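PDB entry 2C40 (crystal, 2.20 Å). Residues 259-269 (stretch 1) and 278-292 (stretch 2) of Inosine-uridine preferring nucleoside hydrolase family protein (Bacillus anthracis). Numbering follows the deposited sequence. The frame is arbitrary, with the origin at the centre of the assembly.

Stretch 1 259-269: LAKVQTINSIV
Stretch 2 278-292: RTVETDDGRPVHVVY

One strand, 261-269, pairs antiparallel with two successive strands of stretch 2, 286-292 and 279-281, and changes partner at Ser 267, which bridges both Arg 286 and Glu 281. There, Arg 286 N donates to Ser 267 O, the return bond from Ser 267 N to Arg 286 O is weak, and Thr 282 N donates to Asn 266 O, each 2.9 Å. Between these two strands, a type I turn runs from Thr 282 to Gly 285; an ideal CB on Gly 285 would lie 2.4 Å from Ser 267 O, so glycine suits this close approach. Extended backbones put Lys 261 opposite Tyr 292, Gln 263 opposite Val 290 and Ile 265 opposite Val 288, each pair joined by two reciprocal backbone N-H...O hydrogen bonds, N of each residue to O of its partner. Ile 268 N to Val 280 O and Val 280 N to Ile 268 O (both 3.0 Å) secure the second register. Tyr 292 (chi1 p, chi2 -73°) lays its ring face under Lys 261 CB, 3.9 Å from the ring centroid; a water links its OH (3.2 Å) to Val 262 O (3.0 Å). On the Val 262 face, Thr 264 OG1 and His 289 ND1 share a hydrogen bond (2.6 Å), both chi1 m. Ile 265 CG1 packs against Val 290 CG2 (3.8 Å), on the face where apolar Val 288 is buried. The contact buries 1243 Å², both sides summed.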

ATOM      1  N   LEU A 259      27.364  14.801   2.850  1.00 44.26           N
ATOM      2  CA  LEU A 259      26.747  14.178   1.675  1.00 44.52           C
ATOM      3  C   LEU A 259      26.415  15.177   0.575  1.00 44.39           C
ATOM      4  O   LEU A 259      26.371  14.822  -0.595  1.00 45.73           O
ATOM      5  CB  LEU A 259      25.456  13.445   2.083  1.00 44.43           C
ATOM      6  CG  LEU A 259      25.668  12.223   2.971  1.00 44.82           C
ATOM      7  CD1 LEU A 259      24.357  11.659   3.462  1.00 45.90           C
ATOM      8  CD2 LEU A 259      26.460  11.175   2.230  1.00 45.04           C
ATOM      9  N   ALA A 260      26.149  16.418   0.937  1.00 44.04           N
ATOM     10  CA  ALA A 260      25.754  17.413  -0.028  1.00 43.34           C
ATOM     11  C   ALA A 260      26.542  18.696   0.199  1.00 43.55           C
ATOM     12  O   ALA A 260      27.447  18.754   1.047  1.00 43.03           O
ATOM     13  CB  ALA A 260      24.275  17.666   0.084  1.00 44.17           C
ATOM     14  N   LYS A 261      26.254  19.684  -0.639  1.00 43.11           N
ATOM     15  CA  LYS A 261      26.773  21.023  -0.496  1.00 42.92           C
ATOM     16  C   LYS A 261      25.616  21.920  -0.145  1.00 43.01           C
ATOM     17  O   LYS A 261      24.478  21.515  -0.188  1.00 42.85           O
ATOM     18  CB  LYS A 261      27.400  21.485  -1.799  1.00 42.73           C
ATOM     19  CG  LYS A 261      28.785  20.916  -2.046  1.00 43.54           C
ATOM     20  CD  LYS A 261      28.811  20.291  -3.412  1.00 46.16           C
ATOM     21  CE  LYS A 261      30.194  19.927  -3.887  1.00 44.47           C
ATOM     22  NZ  LYS A 261      30.701  21.130  -4.530  1.00 45.65           N
ATOM     23  N   VAL A 262      25.928  23.146   0.195  1.00 43.64           N
ATOM     24  CA  VAL A 262      24.933  24.136   0.540  1.00 44.36           C
ATOM     25  C   VAL A 262      25.323  25.499  -0.101  1.00 43.88           C
ATOM     26  O   VAL A 262      26.483  25.907  -0.039  1.00 41.70           O
ATOM     27  CB  VAL A 262      24.835  24.218   2.065  1.00 44.99           C
ATOM     28  CG1 VAL A 262      24.378  25.564   2.515  1.00 47.88           C
ATOM     29  CG2 VAL A 262      23.884  23.160   2.575  1.00 45.26           C
ATOM     30  N   GLN A 263      24.345  26.160  -0.728  1.00 43.72           N
ATOM     31  CA  GLN A 263      24.498  27.528  -1.211  1.00 44.39           C
ATOM     32  C   GLN A 263      23.541  28.412  -0.418  1.00 43.68           C
ATOM     33  O   GLN A 263      22.326  28.182  -0.374  1.00 42.46           O
ATOM     34  CB  GLN A 263      24.218  27.667  -2.726  1.00 44.74           C
ATOM     35  CG  GLN A 263      25.476  27.912  -3.595  1.00 48.94           C
ATOM     36  CD  GLN A 263      26.053  29.318  -3.484  1.00 50.85           C
ATOM     37  OE1 GLN A 263      25.890  30.005  -2.481  1.00 54.57           O
ATOM     38  NE2 GLN A 263      26.702  29.762  -4.540  1.00 52.75           N
ATOM     39  N   THR A 264      24.108  29.421   0.213  1.00 43.30           N
ATOM     40  CA  THR A 264      23.330  30.410   0.925  1.00 43.27           C
ATOM     41  C   THR A 264      22.706  31.345  -0.088  1.00 43.39           C
ATOM     42  O   THR A 264      23.409  31.923  -0.913  1.00 43.78           O
ATOM     43  CB  THR A 264      24.210  31.186   1.898  1.00 43.07           C
ATOM     44  OG1 THR A 264      24.748  30.256   2.847  1.00 42.62           O
ATOM     45  CG2 THR A 264      23.401  32.286   2.610  1.00 41.84           C
ATOM     46  N   ILE A 265      21.387  31.449  -0.038  1.00 43.84           N
ATOM     47  CA  ILE A 265      20.651  32.400  -0.853  1.00 44.26           C
ATOM     48  C   ILE A 265      19.695  33.155   0.061  1.00 43.73           C
ATOM     49  O   ILE A 265      19.365  32.648   1.108  1.00 43.71           O
ATOM     50  CB  ILE A 265      19.934  31.730  -2.088  1.00 44.51           C
ATOM     51  CG1 ILE A 265      18.714  30.928  -1.697  1.00 44.67           C
ATOM     52  CG2 ILE A 265      20.921  30.866  -2.968  1.00 44.76           C
ATOM     53  CD1 ILE A 265      17.625  31.021  -2.773  1.00 44.46           C
ATOM     54  N   ASN A 266      19.327  34.382  -0.325  1.00 43.39           N
ATOM     55  CA  ASN A 266      18.349  35.196   0.389  1.00 43.11           C
ATOM     56  C   ASN A 266      16.984  34.996  -0.239  1.00 43.28           C
ATOM     57  O   ASN A 266      16.849  34.987  -1.476  1.00 42.65           O
ATOM     58  CB  ASN A 266      18.700  36.686   0.360  1.00 43.01           C
ATOM     59  CG  ASN A 266      19.989  37.003   1.093  1.00 43.43           C
ATOM     60  OD1 ASN A 266      20.327  36.407   2.116  1.00 43.73           O
ATOM     61  ND2 ASN A 266      20.727  37.915   0.543  1.00 43.07           N
ATOM     62  N   SER A 267      15.977  34.922   0.625  1.00 43.14           N
ATOM     63  CA  SER A 267      14.705  34.321   0.273  1.00 43.97           C
ATOM     64  C   SER A 267      13.541  34.967   1.008  1.00 43.63           C
ATOM     65  O   SER A 267      13.702  35.445   2.119  1.00 44.35           O
ATOM     66  CB  SER A 267      14.767  32.808   0.596  1.00 43.34           C
ATOM     67  OG  SER A 267      13.750  32.114  -0.099  1.00 46.49           O
ATOM     68  N   ILE A 268      12.394  35.027   0.339  1.00 43.79           N
ATOM     69  CA  ILE A 268      11.086  35.315   0.948  1.00 43.84           C
ATOM     70  C   ILE A 268      10.051  34.155   0.669  1.00 43.76           C
ATOM     71  O   ILE A 268      10.208  33.372  -0.249  1.00 42.78           O
ATOM     72  CB  ILE A 268      10.524  36.624   0.395  1.00 43.98           C
ATOM     73  CG1 ILE A 268      10.145  36.486  -1.095  1.00 44.71           C
ATOM     74  CG2 ILE A 268      11.529  37.788   0.629  1.00 43.07           C
ATOM     75  CD1 ILE A 268       9.579  37.754  -1.688  1.00 44.33           C
ATOM     76  N   VAL A 269       8.995  34.078   1.470  1.00 44.17           N
ATOM     77  CA  VAL A 269       7.870  33.210   1.172  1.00 44.34           C
ATOM     78  C   VAL A 269       6.657  34.105   0.929  1.00 44.43           C
ATOM     79  O   VAL A 269       6.462  35.087   1.671  1.00 43.42           O
ATOM     80  CB  VAL A 269       7.384  32.326   2.337  1.00 44.64           C
ATOM     81  CG1 VAL A 269       6.895  30.910   1.812  1.00 44.74           C
ATOM     82  CG2 VAL A 269       8.372  32.209   3.455  1.00 46.65           C
ATOM     83  N   ARG A 278       4.873  29.935  -2.243  1.00 42.14           N
ATOM     84  CA  ARG A 278       6.054  30.138  -3.107  1.00 42.24           C
ATOM     85  C   ARG A 278       7.253  30.737  -2.352  1.00 42.53           C
ATOM     86  O   ARG A 278       7.113  31.711  -1.645  1.00 43.11           O
ATOM     87  CB  ARG A 278       5.720  31.033  -4.315  1.00 41.67           C
ATOM     88  CG  ARG A 278       6.701  30.888  -5.502  1.00 41.23           C
ATOM     89  CD  ARG A 278       6.615  32.045  -6.453  1.00 41.06           C
ATOM     90  NE  ARG A 278       5.371  32.102  -7.238  1.00 38.54           N
ATOM     91  CZ  ARG A 278       5.078  33.128  -8.046  1.00 38.39           C
ATOM     92  NH1 ARG A 278       5.927  34.121  -8.188  1.00 37.16           N
ATOM     93  NH2 ARG A 278       3.953  33.160  -8.736  1.00 40.25           N
ATOM     94  N   THR A 279       8.425  30.117  -2.537  1.00 43.16           N
ATOM     95  CA  THR A 279       9.686  30.603  -2.050  1.00 42.67           C
ATOM     96  C   THR A 279      10.431  31.184  -3.228  1.00 43.11           C
ATOM     97  O   THR A 279      10.536  30.546  -4.292  1.00 43.06           O
ATOM     98  CB  THR A 279      10.526  29.465  -1.433  1.00 43.02           C
ATOM     99  OG1 THR A 279      10.634  28.381  -2.363  1.00 41.30           O
ATOM    100  CG2 THR A 279       9.922  28.980  -0.120  1.00 42.67           C
ATOM    101  N   VAL A 280      10.969  32.393  -3.022  1.00 43.03           N
ATOM    102  CA  VAL A 280      11.499  33.236  -4.078  1.00 42.70           C
ATOM    103  C   VAL A 280      12.850  33.812  -3.615  1.00 43.12           C
ATOM    104  O   VAL A 280      12.930  34.371  -2.537  1.00 42.66           O
ATOM    105  CB  VAL A 280      10.514  34.429  -4.382  1.00 42.36           C
ATOM    106  CG1 VAL A 280      11.051  35.327  -5.475  1.00 42.00           C
ATOM    107  CG2 VAL A 280       9.143  33.923  -4.751  1.00 41.98           C
ATOM    108  N   GLU A 281      13.891  33.684  -4.437  1.00 43.45           N
ATOM    109  CA  GLU A 281      15.187  34.286  -4.122  1.00 44.17           C
ATOM    110  C   GLU A 281      15.133  35.789  -4.428  1.00 43.83           C
ATOM    111  O   GLU A 281      14.779  36.160  -5.538  1.00 43.02           O
ATOM    112  CB  GLU A 281      16.318  33.611  -4.902  1.00 43.64           C
ATOM    113  CG  GLU A 281      17.671  34.279  -4.645  1.00 45.66           C
ATOM    114  CD  GLU A 281      18.845  33.737  -5.459  1.00 46.15           C
ATOM    115  OE1 GLU A 281      19.981  34.246  -5.233  1.00 47.53           O
ATOM    116  OE2 GLU A 281      18.634  32.840  -6.301  1.00 47.28           O
ATOM    117  N   THR A 282      15.434  36.614  -3.424  1.00 44.36           N
ATOM    118  CA  THR A 282      15.372  38.075  -3.500  1.00 45.72           C
ATOM    119  C   THR A 282      16.630  38.590  -2.838  1.00 46.80           C
ATOM    120  O   THR A 282      17.017  38.034  -1.820  1.00 47.39           O
ATOM    121  CB  THR A 282      14.229  38.693  -2.640  1.00 45.85           C
ATOM    122  OG1 THR A 282      13.063  37.870  -2.614  1.00 46.39           O
ATOM    123  CG2 THR A 282      13.855  40.067  -3.185  1.00 47.37           C
ATOM    124  N   ASP A 283      17.233  39.675  -3.335  1.00 48.24           N
ATOM    125  CA  ASP A 283      18.450  40.246  -2.671  1.00 49.64           C
ATOM    126  C   ASP A 283      18.101  40.800  -1.271  1.00 49.70           C
ATOM    127  O   ASP A 283      18.931  40.786  -0.356  1.00 50.38           O
ATOM    128  CB  ASP A 283      19.147  41.339  -3.512  1.00 50.46           C
ATOM    129  CG  ASP A 283      19.032  41.114  -5.027  1.00 53.54           C
ATOM    130  OD1 ASP A 283      20.087  41.145  -5.720  1.00 54.87           O
ATOM    131  OD2 ASP A 283      17.880  40.934  -5.521  1.00 57.80           O
ATOM    132  N   ASP A 284      16.850  41.229  -1.125  1.00 49.74           N
ATOM    133  CA  ASP A 284      16.296  41.722   0.128  1.00 49.69           C
ATOM    134  C   ASP A 284      15.938  40.650   1.190  1.00 49.58           C
ATOM    135  O   ASP A 284      15.784  40.990   2.372  1.00 51.17           O
ATOM    136  CB  ASP A 284      15.002  42.473  -0.185  1.00 50.32           C
ATOM    137  N   GLY A 285      15.773  39.389   0.800  1.00 47.85           N
ATOM    138  CA  GLY A 285      15.244  38.362   1.708  1.00 46.56           C
ATOM    139  C   GLY A 285      16.194  37.895   2.798  1.00 45.35           C
ATOM    140  O   GLY A 285      17.224  38.468   2.992  1.00 44.85           O
ATOM    141  N   ARG A 286      15.804  36.862   3.536  1.00 44.60           N
ATOM    142  CA  ARG A 286      16.605  36.311   4.613  1.00 44.07           C
ATOM    143  C   ARG A 286      17.423  35.082   4.149  1.00 43.91           C
ATOM    144  O   ARG A 286      17.032  34.357   3.212  1.00 43.49           O
ATOM    145  CB  ARG A 286      15.740  35.947   5.817  1.00 43.75           C
ATOM    146  CG  ARG A 286      14.777  34.797   5.575  1.00 44.62           C
ATOM    147  CD  ARG A 286      14.567  33.972   6.862  1.00 45.32           C
ATOM    148  NE  ARG A 286      15.727  33.178   7.140  1.00 44.70           N
ATOM    149  CZ  ARG A 286      16.163  32.795   8.338  1.00 41.67           C
ATOM    150  NH1 ARG A 286      15.505  33.040   9.472  1.00 37.38           N
ATOM    151  NH2 ARG A 286      17.305  32.123   8.370  1.00 43.53           N
ATOM    152  N   PRO A 287      18.603  34.891   4.758  1.00 43.66           N
ATOM    153  CA  PRO A 287      19.494  33.801   4.379  1.00 43.51           C
ATOM    154  C   PRO A 287      18.996  32.384   4.700  1.00 43.95           C
ATOM    155  O   PRO A 287      18.534  32.073   5.816  1.00 42.97           O
ATOM    156  CB  PRO A 287      20.790  34.146   5.117  1.00 44.13           C
ATOM    157  CG  PRO A 287      20.339  34.986   6.275  1.00 43.88           C
ATOM    158  CD  PRO A 287      19.239  35.792   5.750  1.00 43.84           C
ATOM    159  N   VAL A 288      19.126  31.548   3.682  1.00 43.64           N
ATOM    160  CA  VAL A 288      18.721  30.178   3.722  1.00 44.43           C
ATOM    161  C   VAL A 288      19.828  29.402   3.008  1.00 43.92           C
ATOM    162  O   VAL A 288      20.325  29.816   1.973  1.00 43.64           O
ATOM    163  CB  VAL A 288      17.274  30.041   3.117  1.00 44.85           C
ATOM    164  CG1 VAL A 288      17.067  28.825   2.462  1.00 45.17           C
ATOM    165  CG2 VAL A 288      16.218  30.189   4.221  1.00 46.78           C
ATOM    166  N   HIS A 289      20.206  28.275   3.597  1.00 43.84           N
ATOM    167  CA  HIS A 289      21.283  27.409   3.119  1.00 42.98           C
ATOM    168  C   HIS A 289      20.688  26.204   2.386  1.00 42.31           C
ATOM    169  O   HIS A 289      20.241  25.240   2.973  1.00 41.93           O
ATOM    170  CB  HIS A 289      22.141  26.989   4.320  1.00 43.25           C
ATOM    171  CG  HIS A 289      22.559  28.145   5.179  1.00 44.90           C
ATOM    172  ND1 HIS A 289      23.489  29.076   4.771  1.00 47.07           N
ATOM    173  CD2 HIS A 289      22.144  28.542   6.405  1.00 47.08           C
ATOM    174  CE1 HIS A 289      23.639  29.987   5.714  1.00 47.68           C
ATOM    175  NE2 HIS A 289      22.828  29.690   6.712  1.00 46.96           N
ATOM    176  N   VAL A 290      20.694  26.296   1.072  1.00 42.05           N
ATOM    177  CA  VAL A 290      19.992  25.396   0.207  1.00 41.74           C
ATOM    178  C   VAL A 290      20.877  24.218  -0.212  1.00 41.25           C
ATOM    179  O   VAL A 290      21.954  24.394  -0.777  1.00 40.42           O
ATOM    180  CB  VAL A 290      19.451  26.155  -1.055  1.00 41.60           C
ATOM    181  CG1 VAL A 290      18.712  25.191  -1.983  1.00 42.22           C
ATOM    182  CG2 VAL A 290      18.500  27.274  -0.645  1.00 42.73           C
ATOM    183  N   VAL A 291      20.400  23.010   0.047  1.00 41.01           N
ATOM    184  CA  VAL A 291      21.195  21.835  -0.225  1.00 41.18           C
ATOM    185  C   VAL A 291      21.222  21.611  -1.739  1.00 41.86           C
ATOM    186  O   VAL A 291      20.217  21.840  -2.424  1.00 42.86           O
ATOM    187  CB  VAL A 291      20.652  20.629   0.525  1.00 40.79           C
ATOM    188  CG1 VAL A 291      21.297  19.303   0.055  1.00 41.76           C
ATOM    189  CG2 VAL A 291      20.865  20.840   2.016  1.00 41.14           C
ATOM    190  N   TYR A 292      22.379  21.211  -2.260  1.00 41.69           N
ATOM    191  CA  TYR A 292      22.486  20.724  -3.626  1.00 41.14           C
ATOM    192  C   TYR A 292      23.642  19.730  -3.765  1.00 41.36           C
ATOM    193  O   TYR A 292      24.415  19.512  -2.832  1.00 40.91           O
ATOM    194  CB  TYR A 292      22.630  21.891  -4.593  1.00 40.74           C
ATOM    195  CG  TYR A 292      23.956  22.592  -4.522  1.00 39.46           C
ATOM    196  CD1 TYR A 292      24.265  23.394  -3.450  1.00 39.27           C
ATOM    197  CD2 TYR A 292      24.892  22.441  -5.532  1.00 39.31           C
ATOM    198  CE1 TYR A 292      25.508  24.063  -3.374  1.00 40.59           C
ATOM    199  CE2 TYR A 292      26.164  23.104  -5.472  1.00 41.42           C
ATOM    200  CZ  TYR A 292      26.449  23.909  -4.379  1.00 39.89           C
ATOM    201  OH  TYR A 292      27.644  24.585  -4.280  1.00 41.35           O
TER
HETATM  202  O   HOH W   1      28.239  26.952  -2.265  1.00 49.70           O